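PDB 6IK4: elastinolytic metalloprotease from Pseudoalteromonas sp. CF6-2, which probably acts as a zinc metalloendopeptidase of the M23 family that cleaves elastin and bacterial peptidoglycan. Local coordinates for residues F3-W9 / V49-H53; P29-L33 / Q129-H133; F73-H79 / H118-L124. All blocks are in the same frame, centred on the assembly; numbering follows the deposited sequence.

Interaction 1 (F3-W9 / V49-H53)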
loop_
_atom_site.group_PDB
_atom_site.type_symbol
_atom_site.label_atom_id
_atom_site.label_comp_id
_atom_site.label_asym_id
_atom_site.label_seq_id
_atom_site.Cartn_x
_atom_site.Cartn_y
_atom_site.Cartn_z
ATOM N N PHE A 3 -8.058 14.309 -5.573
ATOM C CA PHE A 3 -7.338 13.186 -4.987
ATOM C C PHE A 3 -6.275 12.659 -5.943
ATOM O O PHE A 3 -6.572 12.300 -7.084
ATOM C CB PHE A 3 -8.317 12.072 -4.646
ATOM C CG PHE A 3 -7.670 10.885 -4.003
ATOM C CD1 PHE A 3 -7.084 10.999 -2.755
ATOM C CD2 PHE A 3 -7.664 9.657 -4.638
ATOM C CE1 PHE A 3 -6.490 9.905 -2.147
ATOM C CE2 PHE A 3 -7.068 8.555 -4.035
ATOM C CZ PHE A 3 -6.484 8.683 -2.793
ATOM N N THR A 4 -5.040 12.595 -5.463
ATOM C CA THR A 4 -3.917 12.039 -6.202
ATOM C C THR A 4 -3.070 11.257 -5.213
ATOM O O THR A 4 -2.852 11.725 -4.095
ATOM C CB THR A 4 -3.085 13.158 -6.845
ATOM O OG1 THR A 4 -3.944 13.973 -7.659
ATOM C CG2 THR A 4 -1.993 12.578 -7.711
ATOM N N MET A 5 -2.601 10.077 -5.616
ATOM C CA MET A 5 -1.788 9.210 -4.772
ATOM C C MET A 5 -0.373 9.130 -5.315
ATOM O O MET A 5 -0.175 9.106 -6.530
ATOM C CB MET A 5 -2.308 7.767 -4.738
ATOM C CG MET A 5 -3.735 7.549 -4.398
ATOM S SD MET A 5 -3.898 5.793 -4.070
ATOM C CE MET A 5 -4.207 5.099 -5.686
ATOM N N ASN A 6 0.601 9.021 -4.412
ATOM C CA ASN A 6 1.978 8.694 -4.780
ATOM C C ASN A 6 2.359 7.350 -4.185
ATOM O O ASN A 6 1.826 6.949 -3.148
ATOM C CB ASN A 6 2.976 9.742 -4.284
ATOM C CG ASN A 6 2.579 11.160 -4.664
ATOM O OD1 ASN A 6 2.360 11.462 -5.833
ATOM N ND2 ASN A 6 2.486 12.036 -3.667
ATOM N N LEU A 7 3.296 6.663 -4.834
ATOM C CA LEU A 7 3.866 5.467 -4.226
ATOM C C LEU A 7 4.476 5.831 -2.877
ATOM O O LEU A 7 5.090 6.896 -2.744
ATOM C CB LEU A 7 4.930 4.848 -5.134
ATOM C CG LEU A 7 4.372 4.334 -6.460
ATOM C CD1 LEU A 7 5.517 4.131 -7.465
ATOM C CD2 LEU A 7 3.603 3.033 -6.251
ATOM N N PRO A 8 4.335 4.967 -1.856
ATOM C CA PRO A 8 4.722 5.359 -0.491
ATOM C C PRO A 8 6.217 5.282 -0.203
ATOM O O PRO A 8 6.630 4.839 0.877
ATOM C CB PRO A 8 3.925 4.377 0.376
ATOM C CG PRO A 8 3.806 3.140 -0.486
ATOM C CD PRO A 8 3.620 3.678 -1.889
ATOM N N TRP A 9 7.034 5.740 -1.150
ATOM C CA TRP A 9 8.471 5.869 -0.957
ATOM C C TRP A 9 8.957 7.061 -1.772
ATOM O O TRP A 9 8.184 7.713 -2.484
ATOM C CB TRP A 9 9.204 4.572 -1.313
ATOM C CG TRP A 9 8.926 4.002 -2.684
ATOM C CD1 TRP A 9 9.588 4.287 -3.846
ATOM C CD2 TRP A 9 7.952 3.002 -3.012
ATOM N NE1 TRP A 9 9.063 3.546 -4.886
ATOM C CE2 TRP A 9 8.058 2.749 -4.397
ATOM C CE3 TRP A 9 6.978 2.315 -2.273
ATOM C CZ2 TRP A 9 7.233 1.828 -5.056
ATOM C CZ3 TRP A 9 6.168 1.385 -2.930
ATOM C CH2 TRP A 9 6.294 1.162 -4.301
ATOM N N VAL A 49 7.333 3.841 5.933
ATOM C CA VAL A 49 6.317 3.940 4.886
ATOM C C VAL A 49 5.790 5.369 4.883
ATOM O O VAL A 49 5.433 5.899 5.944
ATOM C CB VAL A 49 5.175 2.933 5.126
ATOM C CG1 VAL A 49 4.126 3.013 4.020
ATOM C CG2 VAL A 49 5.716 1.501 5.221
ATOM N N GLN A 50 5.740 5.995 3.705
ATOM C CA GLN A 50 5.281 7.375 3.569
ATOM C C GLN A 50 3.797 7.417 3.217
ATOM O O GLN A 50 3.297 6.567 2.477
ATOM C CB GLN A 50 6.066 8.113 2.478
ATOM C CG GLN A 50 7.563 8.231 2.760
ATOM C CD GLN A 50 8.337 8.769 1.578
ATOM O OE1 GLN A 50 7.767 9.364 0.656
ATOM N NE2 GLN A 50 9.651 8.563 1.595
ATOM N N ALA A 51 3.096 8.425 3.741
ATOM C CA ALA A 51 1.709 8.651 3.339
ATOM C C ALA A 51 1.631 8.913 1.837
ATOM O O ALA A 51 2.332 9.788 1.309
ATOM C CB ALA A 51 1.112 9.837 4.109
ATOM N N ALA A 52 0.764 8.152 1.151
ATOM C CA ALA A 52 0.572 8.286 -0.292
ATOM C C ALA A 52 -0.096 9.603 -0.677
ATOM O O ALA A 52 -0.065 9.971 -1.858
ATOM C CB ALA A 52 -0.275 7.120 -0.822
ATOM N N HIS A 53 -0.675 10.306 0.288
ATOM C CA HIS A 53 -1.411 11.556 0.093
ATOM C C HIS A 53 -1.683 12.135 1.480
ATOM O O HIS A 53 -1.396 11.502 2.497
ATOM C CB HIS A 53 -2.724 11.314 -0.648
ATOM C CG HIS A 53 -3.616 10.345 0.064
ATOM N ND1 HIS A 53 -4.449 10.715 1.101
ATOM C CD2 HIS A 53 -3.746 9.004 -0.064
ATOM C CE1 HIS A 53 -5.075 9.645 1.562
ATOM N NE2 HIS A 53 -4.663 8.593 0.873
HETATM O O HOH W 1 3.399 10.871 -1.034
HETATM O O HOH W 2 5.488 8.927 -0.788
#
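Phe-3 turns the edge of its ring onto the face of His-53 in a T-shaped (edge-to-face) pair whose centroids are 5.0 Å apart with planes at 71°. Phe-3 CE1 stands over the centre of the imidazole, 3.6 Å from His-53 CD2, and its slightly positive C-H meets the pi cloud. The CG of Phe-3 lies anti to the backbone N (chi1 -178°), which swings the ring back toward His-53. An imidazole suits this place because it offers a face to Phe-3 while NE2 makes a weak hydrogen bond to Thr-75 OG1.

In the middle the backbones meet. Asn-6 N donates to Ala-52 O at 2.8 Å. The methyl of Ala-52 sits tightly, CB 3.1 Å from Asn-6 O, a spot fit for a small residue. Asn-6 ND2 reaches Ala-51 O through a water that accepts from the amide and donates to the carbonyl.

At the far end Gln-50 N donates to Pro-8 O at 3.2 Å, while Pro-8 CB packs 3.9 Å from Val-49 CG1. Gln-50, extended beyond CG, lays its amide against the Trp-9 backbone, OE1 3.6 Å from Trp-9 C. A second water lies between OE1 and Leu-7 O, and NE2 is bonded to Ser-10 OG. An alanine at this position would probably leave Ser-10 OG and that water without this partner and take away the amide packed on the Trp-9 backbone.

Backbone bonds and water bridges from the amides of the partly exposed Asn-6 and Gln-50 thus do the work of a ladder, so the N-terminal loop probably keeps its place along residues 49-53 without regular strand pairing.

Interaction 2 (P29-L33 / Q129-H133)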
loop_
_atom_site.group_PDB
_atom_site.type_symbol
_atom_site.label_atom_id
_atom_site.label_comp_id
_atom_site.label_asym_id
_atom_site.label_seq_id
_atom_site.Cartn_x
_atom_site.Cartn_y
_atom_site.Cartn_z
ATOM N N PRO A 29 -13.470 -6.361 -4.358
ATOM C CA PRO A 29 -12.685 -5.938 -5.530
ATOM C C PRO A 29 -11.186 -6.072 -5.268
ATOM O O PRO A 29 -10.828 -6.334 -4.123
ATOM C CB PRO A 29 -13.083 -4.475 -5.698
ATOM C CG PRO A 29 -13.352 -4.011 -4.305
ATOM C CD PRO A 29 -13.807 -5.218 -3.493
ATOM N N TYR A 30 -10.331 -5.901 -6.283
ATOM C CA TYR A 30 -8.879 -5.973 -6.069
ATOM C C TYR A 30 -8.411 -4.579 -5.678
ATOM O O TYR A 30 -8.019 -3.766 -6.519
ATOM C CB TYR A 30 -8.155 -6.490 -7.300
ATOM C CG TYR A 30 -8.664 -7.847 -7.735
ATOM C CD1 TYR A 30 -9.246 -8.721 -6.816
ATOM C CD2 TYR A 30 -8.588 -8.241 -9.066
ATOM C CE1 TYR A 30 -9.734 -9.967 -7.223
ATOM C CE2 TYR A 30 -9.066 -9.473 -9.478
ATOM C CZ TYR A 30 -9.640 -10.328 -8.554
ATOM O OH TYR A 30 -10.119 -11.543 -8.991
ATOM N N SER A 31 -8.437 -4.327 -4.377
ATOM C CA SER A 31 -8.238 -3.011 -3.781
ATOM C C SER A 31 -6.842 -2.792 -3.217
ATOM O O SER A 31 -6.532 -1.671 -2.800
ATOM C CB SER A 31 -9.223 -2.831 -2.638
ATOM O OG SER A 31 -8.914 -3.764 -1.620
ATOM N N SER A 32 -6.019 -3.833 -3.142
ATOM C CA SER A 32 -4.835 -3.809 -2.301
ATOM C C SER A 32 -3.598 -4.277 -3.063
ATOM O O SER A 32 -3.688 -5.055 -4.015
ATOM C CB SER A 32 -5.034 -4.698 -1.061
ATOM O OG SER A 32 -6.191 -4.314 -0.327
ATOM N N LEU A 33 -2.440 -3.800 -2.604
ATOM C CA LEU A 33 -1.129 -4.200 -3.104
ATOM C C LEU A 33 -0.218 -4.435 -1.914
ATOM O O LEU A 33 -0.322 -3.734 -0.905
ATOM C CB LEU A 33 -0.516 -3.114 -4.011
ATOM C CG LEU A 33 -1.264 -2.827 -5.312
ATOM C CD1 LEU A 33 -0.879 -1.447 -5.846
ATOM C CD2 LEU A 33 -0.962 -3.912 -6.355
ATOM N N GLN A 129 -13.554 -0.626 0.695
ATOM C CA GLN A 129 -12.490 -0.871 -0.263
ATOM C C GLN A 129 -13.039 -0.772 -1.683
ATOM O O GLN A 129 -14.199 -1.101 -1.954
ATOM C CB GLN A 129 -11.828 -2.236 -0.004
ATOM C CG GLN A 129 -12.691 -3.412 -0.353
ATOM C CD GLN A 129 -12.004 -4.734 -0.049
ATOM O OE1 GLN A 129 -10.858 -4.972 -0.457
ATOM N NE2 GLN A 129 -12.704 -5.607 0.672
ATOM N N VAL A 130 -12.201 -0.276 -2.596
ATOM C CA VAL A 130 -12.586 -0.081 -3.985
ATOM C C VAL A 130 -11.484 -0.627 -4.882
ATOM O O VAL A 130 -10.322 -0.733 -4.484
ATOM C CB VAL A 130 -12.866 1.402 -4.315
ATOM C CG1 VAL A 130 -14.109 1.882 -3.592
ATOM C CG2 VAL A 130 -11.674 2.255 -3.924
ATOM N N SER A 131 -11.859 -0.962 -6.112
ATOM C CA SER A 131 -10.912 -1.587 -7.026
ATOM C C SER A 131 -9.799 -0.615 -7.385
ATOM O O SER A 131 -10.030 0.590 -7.532
ATOM C CB SER A 131 -11.622 -2.054 -8.295
ATOM O OG SER A 131 -10.683 -2.493 -9.264
ATOM N N LEU A 132 -8.579 -1.144 -7.515
ATOM C CA LEU A 132 -7.452 -0.358 -8.002
ATOM C C LEU A 132 -7.432 -0.234 -9.515
ATOM O O LEU A 132 -6.603 0.517 -10.045
ATOM C CB LEU A 132 -6.124 -0.972 -7.539
ATOM C CG LEU A 132 -5.796 -0.880 -6.045
ATOM C CD1 LEU A 132 -4.545 -1.720 -5.755
ATOM C CD2 LEU A 132 -5.589 0.562 -5.622
ATOM N N HIS A 133 -8.312 -0.937 -10.221
ATOM C CA HIS A 133 -8.218 -0.979 -11.670
ATOM C C HIS A 133 -8.457 0.398 -12.273
ATOM O O HIS A 133 -9.429 1.079 -11.933
ATOM C CB HIS A 133 -9.213 -1.975 -12.252
ATOM C CG HIS A 133 -8.989 -2.239 -13.704
ATOM N ND1 HIS A 133 -7.838 -2.830 -14.175
ATOM C CD2 HIS A 133 -9.754 -1.982 -14.790
ATOM C CE1 HIS A 133 -7.902 -2.928 -15.490
ATOM N NE2 HIS A 133 -9.056 -2.420 -15.887
HETATM O O HOH W 3 -11.296 -5.358 -8.968
#
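Gln-129 OE1 takes two donors: the hydroxyl of Ser-31, at 2.6 Å from OG, and the backbone N of Asn-23. The Ser-31 proton arrives in the plane of the amide, on a lone pair, and the two grips should hold the carboxamide against turning. Gln-129 reaches this spot with CG between its backbone N and carbonyl carbon (chi1 71°) and the rest of the chain extended. On the way its CG packs against Pro-29, 3.8 Å from CD, the two side chains crossing at a slant. Proline, joined by a cis peptide bond, gives the long aliphatic part of the glutamine a rigid apolar surface.

Serine fits at position 31 because it is small as well as polar: CB comes within 3.0 Å of Val-130 O, where a bulkier residue would be hard to place. Next to it, Tyr-30 is the centre of an inverse gamma turn, and its carbonyl O accepts from Leu-132 N at 2.9 Å in a nearly straight bond (169°). Ser-131 OG folds back to take His-133 N at 3.0 Å, an ST turn, and a water joins the same hydroxyl to Tyr-30 N.

Leu-132 then reaches inward. Its CG covers Ser-31 O, and CD1 presses on Leu-33 CG at 3.5 Å, closer than usual for two carbons. Ser-31 and Ser-32 form a classic beta bulge opposite His-21, and Ser-32 OG is bonded to Thr-122 OG1.

The Ser-32 side chain rests against the zinc ligands His-21 and His-120. With the buried Ser-31 hydroxyl and Tyr-30 carbonyl both satisfied by the loop after strand 128-129, and the leucines packed beside them, the bulge is probably held in a fixed shape next to the metal site.

Interaction 3 (F73-H79 / H118-L124). With ZN (zinc ion), chain B.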
loop_
_atom_site.group_PDB
_atom_site.type_symbol
_atom_site.label_atom_id
_atom_site.label_comp_id
_atom_site.label_asym_id
_atom_site.label_seq_id
_atom_site.Cartn_x
_atom_site.Cartn_y
_atom_site.Cartn_z
ATOM N N PHE A 73 -11.747 9.548 -0.407
ATOM C CA PHE A 73 -10.813 8.464 -0.681
ATOM C C PHE A 73 -9.820 8.341 0.462
ATOM O O PHE A 73 -9.490 9.321 1.129
ATOM C CB PHE A 73 -10.055 8.710 -1.987
ATOM C CG PHE A 73 -10.885 8.469 -3.199
ATOM C CD1 PHE A 73 -11.062 7.177 -3.685
ATOM C CD2 PHE A 73 -11.532 9.520 -3.830
ATOM C CE1 PHE A 73 -11.856 6.939 -4.803
ATOM C CE2 PHE A 73 -12.323 9.288 -4.948
ATOM C CZ PHE A 73 -12.483 7.991 -5.430
ATOM N N ALA A 74 -9.313 7.125 0.663
ATOM C CA ALA A 74 -8.420 6.875 1.774
ATOM C C ALA A 74 -7.482 5.748 1.384
ATOM O O ALA A 74 -7.824 4.892 0.562
ATOM C CB ALA A 74 -9.184 6.498 3.056
ATOM N N THR A 75 -6.301 5.753 1.979
ATOM C CA THR A 75 -5.400 4.621 1.850
ATOM C C THR A 75 -5.186 4.012 3.229
ATOM O O THR A 75 -5.033 4.729 4.223
ATOM C CB THR A 75 -4.068 5.027 1.206
ATOM O OG1 THR A 75 -3.530 6.192 1.856
ATOM C CG2 THR A 75 -4.290 5.332 -0.278
ATOM N N ASN A 76 -5.191 2.686 3.276
ATOM C CA ASN A 76 -5.013 1.946 4.513
ATOM C C ASN A 76 -3.690 1.202 4.434
ATOM O O ASN A 76 -3.302 0.739 3.359
ATOM C CB ASN A 76 -6.177 0.980 4.727
ATOM C CG ASN A 76 -6.335 0.569 6.174
ATOM O OD1 ASN A 76 -7.048 1.221 6.936
ATOM N ND2 ASN A 76 -5.655 -0.513 6.569
ATOM N N TYR A 77 -2.988 1.125 5.571
ATOM C CA TYR A 77 -1.646 0.556 5.667
ATOM C C TYR A 77 -1.667 -0.478 6.782
ATOM O O TYR A 77 -1.808 -0.110 7.951
ATOM C CB TYR A 77 -0.600 1.642 5.970
ATOM C CG TYR A 77 -0.650 2.810 5.001
ATOM C CD1 TYR A 77 -1.651 3.788 5.100
ATOM C CD2 TYR A 77 0.285 2.929 3.980
ATOM C CE1 TYR A 77 -1.713 4.847 4.197
ATOM C CE2 TYR A 77 0.234 3.987 3.079
ATOM C CZ TYR A 77 -0.772 4.933 3.179
ATOM O OH TYR A 77 -0.827 5.982 2.274
ATOM N N TYR A 78 -1.480 -1.753 6.436
ATOM C CA TYR A 78 -1.560 -2.843 7.397
ATOM C C TYR A 78 -0.230 -3.604 7.431
ATOM O O TYR A 78 0.584 -3.508 6.506
ATOM C CB TYR A 78 -2.745 -3.786 7.071
ATOM C CG TYR A 78 -2.979 -4.840 8.134
ATOM C CD1 TYR A 78 -3.369 -4.481 9.420
ATOM C CD2 TYR A 78 -2.775 -6.188 7.866
ATOM C CE1 TYR A 78 -3.567 -5.446 10.414
ATOM C CE2 TYR A 78 -2.972 -7.155 8.851
ATOM C CZ TYR A 78 -3.362 -6.773 10.121
ATOM O OH TYR A 78 -3.553 -7.738 11.105
ATOM N N HIS A 79 -0.007 -4.324 8.543
ATOM C CA HIS A 79 1.279 -4.957 8.894
ATOM C C HIS A 79 2.320 -3.930 9.348
ATOM O O HIS A 79 3.507 -4.080 9.059
ATOM C CB HIS A 79 1.867 -5.799 7.752
ATOM C CG HIS A 79 0.939 -6.824 7.185
ATOM N ND1 HIS A 79 0.284 -7.755 7.962
ATOM C CD2 HIS A 79 0.601 -7.097 5.901
ATOM C CE1 HIS A 79 -0.435 -8.545 7.181
ATOM N NE2 HIS A 79 -0.262 -8.166 5.927
ATOM N N HIS A 118 6.229 -6.704 4.772
ATOM C CA HIS A 118 5.702 -5.867 3.703
ATOM C C HIS A 118 4.599 -5.011 4.310
ATOM O O HIS A 118 4.124 -5.279 5.414
ATOM C CB HIS A 118 5.154 -6.700 2.543
ATOM C CG HIS A 118 3.919 -7.474 2.893
ATOM N ND1 HIS A 118 3.961 -8.682 3.558
ATOM C CD2 HIS A 118 2.610 -7.218 2.661
ATOM C CE1 HIS A 118 2.730 -9.137 3.720
ATOM N NE2 HIS A 118 1.892 -8.266 3.186
ATOM N N VAL A 119 4.176 -3.989 3.575
ATOM C CA VAL A 119 2.954 -3.261 3.927
ATOM C C VAL A 119 1.843 -3.696 2.979
ATOM O O VAL A 119 2.053 -3.801 1.766
ATOM C CB VAL A 119 3.164 -1.735 3.888
ATOM C CG1 VAL A 119 3.688 -1.273 2.527
ATOM C CG2 VAL A 119 1.846 -1.012 4.225
ATOM N N HIS A 120 0.683 -4.018 3.548
ATOM C CA HIS A 120 -0.535 -4.297 2.804
ATOM C C HIS A 120 -1.239 -2.960 2.622
ATOM O O HIS A 120 -1.727 -2.381 3.593
ATOM C CB HIS A 120 -1.388 -5.305 3.583
ATOM C CG HIS A 120 -2.775 -5.513 3.050
ATOM N ND1 HIS A 120 -3.055 -6.385 2.021
ATOM C CD2 HIS A 120 -3.967 -5.013 3.453
ATOM C CE1 HIS A 120 -4.359 -6.397 1.798
ATOM N NE2 HIS A 120 -4.935 -5.571 2.653
ATOM N N PHE A 121 -1.267 -2.468 1.387
ATOM C CA PHE A 121 -1.737 -1.125 1.043
ATOM C C PHE A 121 -3.091 -1.218 0.345
ATOM O O PHE A 121 -3.213 -1.929 -0.652
ATOM C CB PHE A 121 -0.687 -0.469 0.139
ATOM C CG PHE A 121 -1.075 0.870 -0.432
ATOM C CD1 PHE A 121 -0.852 2.038 0.282
ATOM C CD2 PHE A 121 -1.576 0.962 -1.724
ATOM C CE1 PHE A 121 -1.173 3.281 -0.265
ATOM C CE2 PHE A 121 -1.905 2.197 -2.273
ATOM C CZ PHE A 121 -1.697 3.352 -1.544
ATOM N N THR A 122 -4.097 -0.476 0.833
ATOM C CA THR A 122 -5.475 -0.620 0.358
ATOM C C THR A 122 -6.073 0.742 0.030
ATOM O O THR A 122 -5.905 1.690 0.799
ATOM C CB THR A 122 -6.368 -1.310 1.417
ATOM O OG1 THR A 122 -5.802 -2.574 1.787
ATOM C CG2 THR A 122 -7.847 -1.488 0.918
ATOM N N LEU A 123 -6.792 0.821 -1.095
ATOM C CA LEU A 123 -7.541 2.017 -1.482
ATOM C C LEU A 123 -9.004 1.872 -1.075
ATOM O O LEU A 123 -9.637 0.843 -1.356
ATOM C CB LEU A 123 -7.454 2.260 -2.992
ATOM C CG LEU A 123 -8.212 3.494 -3.515
ATOM C CD1 LEU A 123 -7.576 4.791 -2.988
ATOM C CD2 LEU A 123 -8.278 3.513 -5.054
ATOM N N LEU A 124 -9.553 2.918 -0.459
ATOM C CA LEU A 124 -10.932 2.915 -0.020
ATOM C C LEU A 124 -11.614 4.183 -0.508
ATOM O O LEU A 124 -10.963 5.190 -0.794
ATOM C CB LEU A 124 -11.041 2.835 1.512
ATOM C CG LEU A 124 -10.381 1.642 2.201
ATOM C CD1 LEU A 124 -9.018 2.029 2.697
ATOM C CD2 LEU A 124 -11.251 1.156 3.351
HETATM ZN ZN ZN B . -1.981 -7.765 0.957
HETATM O O HOH W 4 -4.581 -1.916 4.227
#
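Residues 73-78 and 119-124 pair as antiparallel neighbours in the sheet of the M23 peptidase domain, joined by six backbone hydrogen bonds, and His-118 and His-120 form the family's His-x-His motif. On one face, Phe-121 pushes its ring edge toward the face of Tyr-77 in an offset edge-to-face pair, centroids 5.4 Å apart and planes at 69°. The two side chains run alongside each other, pointing the same way. The Thr-75 methyl packs against the end of the phenylalanine ring, CG2 3.5 Å from CZ, and Val-119 CG2 fills in beside Tyr-77, 4.0 Å from its CB. Thr-75 OG1 lies 2.7 Å from Tyr-77 OH in a hydrogen bond, while that phenol also binds Ala-52 N.

The opposite face mixes small, branched and polar groups. Ala-74 is slight enough for the bulky Leu-124 beside it, whose CD1 leans over Asn-76 CB at 3.6 Å. Asn-76 ND2, bonded to Asn-64 OD1, also holds a water that donates to His-120 O and bonds Thr-122 OG1, itself paired with Ser-32 OG.

At the active-site end the rings of His-79 and His-118, both predicted proton donors or acceptors, meet obliquely, with His-79 CD2 3.2 Å from His-118 NE2. Their ND1 atoms are anchored on Ala-107 O and Gly-116 O respectively. His-79 also rests CD2 on His-120 CB. His-120 holds its ring away from its own backbone N (chi1 170°), which aims the imidazole at the metal shared with His-21 and Asp-34; its NE2 is bonded to Asn-23 OD1, and its ND1 binds the zinc ion at 2.0 Å.

Overall arrangement
Interaction 3 is the core of the three, a regular strand pair carrying a zinc ligand and two predicted active-site histidines. Interactions 1 and 2 attach irregular segments to the same sheet. Interaction 1, also buried, sits about 10 Å from interaction 3 between centres and touches it where Phe-3 packs on Phe-73. Interaction 2, only partly buried, abuts strand 119-125 through strand 32-36, and interaction 3 lies inside the loop that it closes. Their chemistry follows their places: ladder bonds and aromatic packing in 3, loop carbonyls with one ring pair in 1, and hydroxyl and amide bonds beside leucine packing in 2.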